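Local coordinates for protein RNA-dependent RNA polymerase (Toscana virus, PDB 6QW0) that is an RNA-dependent RNA polymerase whose N-terminal region forms a manganese-binding endonuclease that probably cleaves host mRNA for cap snatching, at residues P113-E118 with V127-T132; F81-L86 with Y166-H171. All blocks are in the same frame, centred on the assembly; numbering follows the deposited sequence. Where two conformers were deposited one is given.

Contact 1: P113-E118 with V127-T132; sequences PDMIIE and VEFTTT. With MN3 (manganese (III) ion), chain C; SO4 (sulfate ion), chain G.
Met115 and Val127 form a hydrogen-bonded antiparallel pair where strand 115-118 meets strand 127-131, the two directions 157° apart. Met115 N gives its hydrogen to Val127 O at 2.9 Å, and Val127 N returns one to Met115 O. Asp114 also faces Val127, which makes a classic beta bulge and turns the aspartate toward the neighbouring strand.

The side chain of Asp114 puts OD2 2.7 Å from Phe129 N, a nearly straight bond (160° at the hydrogen) reaching the oxygen on its anti side. The same oxygen binds manganese. In Glu128, chi1 of 177° sets CG anti to the backbone N, and the chain bends at chi2 to set CD. Its two oxygens have different partners: OE1 accepts from Asp114 N at 2.9 Å, while OE2 binds the metal at 2.2 Å. Phe129 contributes its backbone O, 2.3 Å from manganese. Its ring lies almost parallel to the Asp114 carboxylate, with CD2 3.5 Å from Asp114 CG. Selenomethionine Met115 adds a Met-aromatic contact, SE sitting 3.8 Å from Phe129 CZ and oblique to the ring, while its CB packs beside Val127 CB.

Farther along, Thr130 OG1 and Thr131 OG1 hold O3 and O1 of a sulfate, probably from the crystallisation liquor. Water 2 binds manganese and donates to O3.

Pro113-Asp114, just ahead of strand 115-118, and Glu128 on the partner strand match the PD and (D/E) of the PD-(D/E)XK motif, in agreement with the PDDEXK clan; Thr130 stands where its name has lysine. His79 and two waters complete this metal's ligands. A second manganese near Asp114 is consistent with two-metal cleavage of RNA. Metal binding accommodates the crowded oxygens of Asp114, Glu128 and Phe129; Asp114 N and Phe129 N each donate to one carboxylate, which should limit its rotation.

Contact 2: F81-L86 with Y166-H171; sequences FTFGHL and YIIAVH
Phe83 CB points toward strand 166-171; chi1 of -62° sets CG anti to the carbonyl carbon, and the ring beyond it meets Ile168 and Val170. From the strand, Ile168 places CG2 anti to its backbone N, and this methyl meets the aromatic ring at the edge, near its plane, 3.7 Å from Phe83 CE1.

Val170, two residues on and pointing to the same side of its strand, takes the next position on the ring. Its CG1 lies 3.9 Å from Phe83 CZ in an oblique approach, and the same methyl reaches Thr82 CG2 at 4.1 Å. Thr82 CG2 also covers one face of the Phe83 ring, 3.6 Å above the plane and over its centre, so neighbouring residues 82 and 83 present a methyl and a ring to Val170 together. The hydroxyl of Thr82 is turned to the helix, where OG1 is hydrogen-bonded to Lys78 O. Leu86 finishes the row: its CD1 meets Ile168 CD1 tip to tip at 3.9 Å. No hydrogen bond crosses between the segments; apolar packing joins them, with 202 Å² buried in all.

Phe83 is the first residue to leave helical geometry after helix 77-82, and the turn beyond it is tied by a bond from Leu86 N to Phe83 O. Leu86, at the end of that turn, has its CB directed to the strand. Helix 183-203 covers the Thr82 and Val170 end through Phe193, and Arg192 of that helix bonds to Phe81 O. The Phe83 ring also stacks with Phe129 and touches Thr131 on the adjacent parallel strand 124-131, fitting the end of helix 77-82 against two neighbouring strands of the central sheet.

Overall arrangement
Both contacts lie near the centre of the chain and are mainly buried, though Leu86 of contact 2 is exposed. They share one sheet: strand 124-131 in contact 1 runs parallel to strand 163-171 in contact 2, joined by probable backbone hydrogen bonds such as Thr130 N to Ile168 O. Contact 1 is a local hairpin pairing, rich in oxygen atoms and built around manganese; contact 2 brings together segments 80 residues apart by apolar packing, without a hydrogen bond. The two also touch where Thr130 O lies 3.5 Å from Phe83 CZ. Helix 77-82 links them as well, since it supplies His79 to the metal of contact 1 and ends in the packing of contact 2.

Contact 1: P113-E118 with V127-T132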
ATOM      1  N   PRO A 113      -8.518  -4.384  -3.732  1.00 27.43           N
ATOM      2  CA  PRO A 113      -7.128  -4.170  -3.304  1.00 25.85           C
ATOM      3  C   PRO A 113      -6.831  -2.683  -3.184  1.00 28.12           C
ATOM      4  O   PRO A 113      -7.586  -1.827  -3.647  1.00 28.83           O
ATOM      5  CB  PRO A 113      -6.294  -4.811  -4.423  1.00 30.25           C
ATOM      6  CG  PRO A 113      -7.292  -5.445  -5.381  1.00 30.73           C
ATOM      7  CD  PRO A 113      -8.605  -4.780  -5.145  1.00 28.07           C
ATOM      8  N   ASP A 114      -5.698  -2.363  -2.552  1.00 24.52           N
ATOM      9  CA  ASP A 114      -5.396  -0.956  -2.279  1.00 25.46           C
ATOM     10  C   ASP A 114      -5.200  -0.147  -3.558  1.00 28.39           C
ATOM     11  O   ASP A 114      -5.522   1.047  -3.594  1.00 28.94           O
ATOM     12  CB  ASP A 114      -4.153  -0.836  -1.399  1.00 25.14           C
ATOM     13  CG  ASP A 114      -4.448  -1.134   0.058  1.00 26.94           C
ATOM     14  OD1 ASP A 114      -5.367  -0.505   0.621  1.00 30.76           O
ATOM     15  OD2 ASP A 114      -3.797  -2.023   0.640  1.00 22.75           O
HETATM   16  N   MSE A 115      -4.650  -0.758  -4.606  1.00 26.69           N
HETATM   17  CA  MSE A 115      -4.482  -0.068  -5.882  1.00 23.51           C
HETATM   18  C   MSE A 115      -4.735  -1.034  -7.041  1.00 23.08           C
HETATM   19  O   MSE A 115      -4.298  -2.187  -6.990  1.00 24.33           O
HETATM   20  CB  MSE A 115      -3.081   0.539  -6.026  1.00 24.95           C
HETATM   21  CG  MSE A 115      -2.531   1.340  -4.825  1.00 23.77           C
HETATM   22 SE   MSE A 115      -0.811   2.117  -5.245  1.00 35.74          SE
HETATM   23  CE  MSE A 115      -1.472   3.552  -6.413  1.00 32.07           C
ATOM     24  N   ILE A 116      -5.452  -0.561  -8.067  1.00 23.09           N
ATOM     25  CA  ILE A 116      -5.536  -1.228  -9.372  1.00 25.18           C
ATOM     26  C   ILE A 116      -5.172  -0.170 -10.407  1.00 26.91           C
ATOM     27  O   ILE A 116      -5.931   0.788 -10.621  1.00 30.37           O
ATOM     28  CB  ILE A 116      -6.924  -1.825  -9.661  1.00 23.96           C
ATOM     29  CG1 ILE A 116      -7.375  -2.756  -8.536  1.00 23.42           C
ATOM     30  CG2 ILE A 116      -6.915  -2.587 -10.998  1.00 26.23           C
ATOM     31  CD1 ILE A 116      -8.820  -3.264  -8.680  1.00 28.70           C
ATOM     32  N   ILE A 117      -4.020  -0.330 -11.043  1.00 23.25           N
ATOM     33  CA  ILE A 117      -3.457   0.668 -11.945  1.00 23.16           C
ATOM     34  C   ILE A 117      -3.452   0.105 -13.363  1.00 26.15           C
ATOM     35  O   ILE A 117      -2.832  -0.931 -13.627  1.00 24.25           O
ATOM     36  CB  ILE A 117      -2.037   1.063 -11.520  1.00 26.91           C
ATOM     37  CG1 ILE A 117      -2.021   1.501 -10.050  1.00 27.02           C
ATOM     38  CG2 ILE A 117      -1.493   2.151 -12.428  1.00 28.54           C
ATOM     39  CD1 ILE A 117      -0.634   1.518  -9.442  1.00 28.46           C
ATOM     40  N   GLU A 118      -4.102   0.812 -14.284  1.00 26.53           N
ATOM     41  CA  GLU A 118      -4.188   0.415 -15.683  0.52 29.60           C
ATOM     42  C   GLU A 118      -3.264   1.308 -16.511  1.00 30.00           C
ATOM     43  O   GLU A 118      -3.291   2.533 -16.360  1.00 33.90           O
ATOM     44  CB  GLU A 118      -5.649   0.516 -16.148  0.52 32.07           C
ATOM     45  CG  GLU A 118      -5.907   0.462 -17.642  0.52 33.66           C
ATOM     46  CD  GLU A 118      -7.050  -0.483 -18.002  0.52 36.43           C
ATOM     47  OE1 GLU A 118      -8.105  -0.437 -17.335  0.52 36.45           O
ATOM     48  OE2 GLU A 118      -6.890  -1.279 -18.951  0.52 39.00           O
ATOM     49  N   VAL A 127      -1.844  -3.649  -6.358  1.00 20.68           N
ATOM     50  CA  VAL A 127      -0.939  -3.384  -5.239  1.00 20.58           C
ATOM     51  C   VAL A 127      -1.731  -3.479  -3.943  1.00 24.24           C
ATOM     52  O   VAL A 127      -2.810  -2.892  -3.827  1.00 24.93           O
ATOM     53  CB  VAL A 127      -0.258  -2.005  -5.354  1.00 21.71           C
ATOM     54  CG1 VAL A 127       0.771  -1.838  -4.239  1.00 24.67           C
ATOM     55  CG2 VAL A 127       0.415  -1.834  -6.712  1.00 25.88           C
ATOM     56  N   GLU A 128      -1.205  -4.224  -2.970  1.00 21.98           N
ATOM     57  CA  GLU A 128      -1.872  -4.349  -1.681  1.00 19.69           C
ATOM     58  C   GLU A 128      -0.892  -3.996  -0.575  1.00 22.05           C
ATOM     59  O   GLU A 128       0.255  -4.464  -0.589  1.00 21.55           O
ATOM     60  CB  GLU A 128      -2.438  -5.753  -1.463  1.00 23.03           C
ATOM     61  CG  GLU A 128      -3.085  -5.943  -0.104  1.00 22.61           C
ATOM     62  CD  GLU A 128      -4.314  -5.065   0.130  1.00 28.83           C
ATOM     63  OE1 GLU A 128      -4.948  -4.570  -0.827  1.00 24.28           O
ATOM     64  OE2 GLU A 128      -4.659  -4.877   1.304  1.00 24.32           O
ATOM     65  N   PHE A 129      -1.353  -3.161   0.363  1.00 21.99           N
ATOM     66  CA  PHE A 129      -0.582  -2.724   1.521  1.00 19.87           C
ATOM     67  C   PHE A 129      -1.034  -3.487   2.760  1.00 21.15           C
ATOM     68  O   PHE A 129      -2.213  -3.806   2.914  1.00 24.15           O
ATOM     69  CB  PHE A 129      -0.771  -1.224   1.809  1.00 20.82           C
ATOM     70  CG  PHE A 129      -0.631  -0.307   0.617  1.00 20.39           C
ATOM     71  CD1 PHE A 129       0.422  -0.410  -0.276  1.00 22.18           C
ATOM     72  CD2 PHE A 129      -1.547   0.722   0.444  1.00 24.34           C
ATOM     73  CE1 PHE A 129       0.524   0.477  -1.355  1.00 24.77           C
ATOM     74  CE2 PHE A 129      -1.444   1.606  -0.626  1.00 26.12           C
ATOM     75  CZ  PHE A 129      -0.410   1.478  -1.519  1.00 24.91           C
ATOM     76  N   THR A 130      -0.105  -3.736   3.678  1.00 21.90           N
ATOM     77  CA  THR A 130      -0.504  -4.360   4.931  1.00 22.88           C
ATOM     78  C   THR A 130       0.541  -4.016   5.985  1.00 22.26           C
ATOM     79  O   THR A 130       1.625  -3.519   5.669  1.00 23.39           O
ATOM     80  CB  THR A 130      -0.703  -5.880   4.760  1.00 26.22           C
ATOM     81  OG1 THR A 130      -1.337  -6.441   5.923  1.00 28.01           O
ATOM     82  CG2 THR A 130       0.614  -6.581   4.509  1.00 24.86           C
ATOM     83  N   THR A 131       0.161  -4.200   7.249  1.00 25.94           N
ATOM     84  CA  THR A 131       1.019  -3.881   8.386  1.00 24.50           C
ATOM     85  C   THR A 131       1.083  -5.085   9.314  1.00 27.74           C
ATOM     86  O   THR A 131       0.272  -6.008   9.223  1.00 32.53           O
ATOM     87  CB  THR A 131       0.498  -2.675   9.182  1.00 29.07           C
ATOM     88  OG1 THR A 131      -0.722  -3.044   9.841  1.00 34.04           O
ATOM     89  CG2 THR A 131       0.222  -1.484   8.272  1.00 29.83           C
ATOM     90  N   THR A 132       2.048  -5.054  10.232  1.00 28.23           N
ATOM     91  CA  THR A 132       2.096  -6.032  11.308  1.00 27.69           C
ATOM     92  C   THR A 132       2.713  -5.370  12.529  1.00 28.81           C
ATOM     93  O   THR A 132       3.600  -4.526  12.399  1.00 27.71           O
ATOM     94  CB  THR A 132       2.901  -7.285  10.936  1.00 31.07           C
ATOM     95  OG1 THR A 132       2.886  -8.191  12.046  1.00 32.40           O
ATOM     96  CG2 THR A 132       4.345  -6.941  10.599  1.00 28.49           C
TER
HETATM   97 MN   MN3 C 301      -4.328  -3.055   2.569  1.00 23.82          MN
HETATM   98  S   SO4 G 305      -3.670  -4.336   7.838  1.00 61.92           S
HETATM   99  O1  SO4 G 305      -2.842  -3.154   8.036  1.00 44.27           O
HETATM  100  O2  SO4 G 305      -5.069  -3.948   7.969  1.00 63.97           O
HETATM  101  O3  SO4 G 305      -3.449  -4.929   6.515  1.00 36.03           O
HETATM  102  O4  SO4 G 305      -3.337  -5.314   8.867  1.00 59.67           O
HETATM  103  O   HOH W   1      -6.646  -2.810   2.975  1.00 31.17           O
HETATM  104  O   HOH W   2      -5.007  -4.394   4.391  1.00 28.80           O

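Contact 2: F81-L86 with Y166-H171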
ATOM      1  N   PHE A  81      -2.669   5.766   7.175  1.00 27.41           N
ATOM      2  CA  PHE A  81      -1.632   6.784   7.349  1.00 27.78           C
ATOM      3  C   PHE A  81      -0.284   6.295   6.840  1.00 24.25           C
ATOM      4  O   PHE A  81       0.445   7.047   6.180  1.00 24.46           O
ATOM      5  CB  PHE A  81      -1.534   7.206   8.819  1.00 25.73           C
ATOM      6  CG  PHE A  81      -0.569   8.343   9.068  1.00 28.03           C
ATOM      7  CD1 PHE A  81       0.763   8.092   9.355  1.00 24.01           C
ATOM      8  CD2 PHE A  81      -0.999   9.663   9.027  1.00 30.40           C
ATOM      9  CE1 PHE A  81       1.659   9.127   9.584  1.00 27.72           C
ATOM     10  CE2 PHE A  81      -0.104  10.706   9.256  1.00 30.84           C
ATOM     11  CZ  PHE A  81       1.225  10.433   9.532  1.00 30.90           C
ATOM     12  N   THR A  82       0.072   5.044   7.139  1.00 21.67           N
ATOM     13  CA  THR A  82       1.383   4.540   6.742  1.00 22.67           C
ATOM     14  C   THR A  82       1.613   4.704   5.246  1.00 21.58           C
ATOM     15  O   THR A  82       2.683   5.145   4.818  1.00 24.12           O
ATOM     16  CB  THR A  82       1.512   3.066   7.130  1.00 24.02           C
ATOM     17  OG1 THR A  82       1.503   2.951   8.557  1.00 25.85           O
ATOM     18  CG2 THR A  82       2.793   2.473   6.566  1.00 22.08           C
ATOM     19  N   PHE A  83       0.606   4.369   4.441  1.00 22.52           N
ATOM     20  CA  PHE A  83       0.773   4.300   2.997  1.00 24.50           C
ATOM     21  C   PHE A  83       0.167   5.502   2.286  1.00 25.13           C
ATOM     22  O   PHE A  83       0.084   5.506   1.051  1.00 26.18           O
ATOM     23  CB  PHE A  83       0.180   2.983   2.482  1.00 22.85           C
ATOM     24  CG  PHE A  83       0.868   1.768   3.047  1.00 21.87           C
ATOM     25  CD1 PHE A  83       2.073   1.341   2.520  1.00 23.13           C
ATOM     26  CD2 PHE A  83       0.322   1.071   4.115  1.00 21.81           C
ATOM     27  CE1 PHE A  83       2.738   0.230   3.046  1.00 24.33           C
ATOM     28  CE2 PHE A  83       0.981  -0.049   4.645  1.00 20.95           C
ATOM     29  CZ  PHE A  83       2.179  -0.468   4.101  1.00 25.18           C
ATOM     30  N   GLY A  84      -0.187   6.546   3.039  1.00 23.90           N
ATOM     31  CA  GLY A  84      -0.893   7.694   2.489  1.00 25.56           C
ATOM     32  C   GLY A  84      -0.132   8.453   1.426  1.00 25.42           C
ATOM     33  O   GLY A  84      -0.751   9.150   0.615  1.00 29.34           O
ATOM     34  N   HIS A  85       1.196   8.380   1.436  1.00 22.22           N
ATOM     35  CA  HIS A  85       2.000   9.039   0.418  1.00 24.93           C
ATOM     36  C   HIS A  85       2.009   8.276  -0.898  1.00 26.12           C
ATOM     37  O   HIS A  85       2.445   8.822  -1.917  1.00 30.37           O
ATOM     38  CB  HIS A  85       3.442   9.219   0.912  1.00 25.24           C
ATOM     39  CG  HIS A  85       4.157   7.933   1.178  1.00 21.78           C
ATOM     40  ND1 HIS A  85       3.648   6.959   2.011  1.00 24.40           N
ATOM     41  CD2 HIS A  85       5.336   7.454   0.718  1.00 23.24           C
ATOM     42  CE1 HIS A  85       4.486   5.940   2.058  1.00 22.78           C
ATOM     43  NE2 HIS A  85       5.518   6.215   1.281  1.00 23.83           N
ATOM     44  N   LEU A  86       1.552   7.030  -0.893  1.00 23.43           N
ATOM     45  CA  LEU A  86       1.516   6.199  -2.092  1.00 25.34           C
ATOM     46  C   LEU A  86       0.128   6.112  -2.687  1.00 29.71           C
ATOM     47  O   LEU A  86      -0.017   6.021  -3.911  1.00 34.65           O
ATOM     48  CB  LEU A  86       2.007   4.785  -1.776  1.00 27.20           C
ATOM     49  CG  LEU A  86       3.421   4.699  -1.216  1.00 26.02           C
ATOM     50  CD1 LEU A  86       3.732   3.257  -0.884  1.00 29.01           C
ATOM     51  CD2 LEU A  86       4.425   5.259  -2.204  1.00 29.05           C
ATOM     52  N   TYR A 166       1.609  -6.878  -6.649  1.00 17.85           N
ATOM     53  CA  TYR A 166       2.651  -6.352  -5.772  1.00 18.85           C
ATOM     54  C   TYR A 166       2.109  -6.186  -4.359  1.00 20.39           C
ATOM     55  O   TYR A 166       0.951  -5.799  -4.168  1.00 20.28           O
ATOM     56  CB  TYR A 166       3.182  -5.001  -6.270  1.00 20.98           C
ATOM     57  CG  TYR A 166       4.078  -5.087  -7.483  1.00 19.22           C
ATOM     58  CD1 TYR A 166       5.365  -5.631  -7.387  1.00 20.19           C
ATOM     59  CD2 TYR A 166       3.628  -4.643  -8.734  1.00 20.43           C
ATOM     60  CE1 TYR A 166       6.196  -5.703  -8.493  1.00 21.95           C
ATOM     61  CE2 TYR A 166       4.445  -4.719  -9.850  1.00 22.31           C
ATOM     62  CZ  TYR A 166       5.717  -5.265  -9.729  1.00 22.66           C
ATOM     63  OH  TYR A 166       6.542  -5.335 -10.828  1.00 24.65           O
ATOM     64  N   ILE A 167       2.972  -6.442  -3.373  1.00 20.15           N
ATOM     65  CA  ILE A 167       2.623  -6.367  -1.954  1.00 20.21           C
ATOM     66  C   ILE A 167       3.651  -5.499  -1.252  1.00 19.76           C
ATOM     67  O   ILE A 167       4.840  -5.592  -1.560  1.00 20.60           O
ATOM     68  CB  ILE A 167       2.617  -7.756  -1.282  1.00 21.88           C
ATOM     69  CG1 ILE A 167       1.809  -8.769  -2.102  1.00 22.88           C
ATOM     70  CG2 ILE A 167       2.112  -7.658   0.149  1.00 23.92           C
ATOM     71  CD1 ILE A 167       0.312  -8.523  -2.135  1.00 22.76           C
ATOM     72  N   ILE A 168       3.199  -4.673  -0.307  1.00 19.69           N
ATOM     73  CA  ILE A 168       4.092  -4.022   0.656  1.00 19.41           C
ATOM     74  C   ILE A 168       3.591  -4.351   2.059  1.00 22.85           C
ATOM     75  O   ILE A 168       2.477  -3.951   2.424  1.00 20.40           O
ATOM     76  CB  ILE A 168       4.162  -2.492   0.474  1.00 21.69           C
ATOM     77  CG1 ILE A 168       4.412  -2.120  -0.989  1.00 23.39           C
ATOM     78  CG2 ILE A 168       5.259  -1.916   1.355  1.00 23.47           C
ATOM     79  CD1 ILE A 168       4.371  -0.608  -1.242  1.00 28.35           C
ATOM     80  N   ALA A 169       4.417  -5.047   2.849  1.00 22.26           N
ATOM     81  CA  ALA A 169       4.109  -5.365   4.247  1.00 24.45           C
ATOM     82  C   ALA A 169       5.116  -4.668   5.157  1.00 22.49           C
ATOM     83  O   ALA A 169       6.317  -4.940   5.068  1.00 24.74           O
ATOM     84  CB  ALA A 169       4.152  -6.877   4.489  1.00 25.39           C
ATOM     85  N   VAL A 170       4.637  -3.765   6.037  1.00 19.77           N
ATOM     86  CA  VAL A 170       5.535  -2.991   6.895  1.00 20.72           C
ATOM     87  C   VAL A 170       5.557  -3.589   8.296  1.00 21.32           C
ATOM     88  O   VAL A 170       4.539  -4.079   8.797  1.00 24.12           O
ATOM     89  CB  VAL A 170       5.126  -1.500   6.936  1.00 21.01           C
ATOM     90  CG1 VAL A 170       3.758  -1.338   7.565  1.00 25.11           C
ATOM     91  CG2 VAL A 170       6.178  -0.673   7.680  1.00 26.12           C
ATOM     92  N   HIS A 171       6.737  -3.575   8.916  1.00 24.61           N
ATOM     93  CA  HIS A 171       6.899  -3.838  10.340  1.00 26.09           C
ATOM     94  C   HIS A 171       7.777  -2.736  10.931  1.00 24.38           C
ATOM     95  O   HIS A 171       8.267  -1.852  10.224  1.00 24.07           O
ATOM     96  CB  HIS A 171       7.464  -5.247  10.589  1.00 25.14           C
ATOM     97  CG  HIS A 171       8.806  -5.488   9.973  1.00 26.00           C
ATOM     98  ND1 HIS A 171       9.982  -5.404  10.691  1.00 29.94           N
ATOM     99  CD2 HIS A 171       9.161  -5.829   8.708  1.00 23.23           C
ATOM    100  CE1 HIS A 171      11.002  -5.667   9.894  1.00 27.17           C
ATOM    101  NE2 HIS A 171      10.530  -5.930   8.686  1.00 25.72           N
TER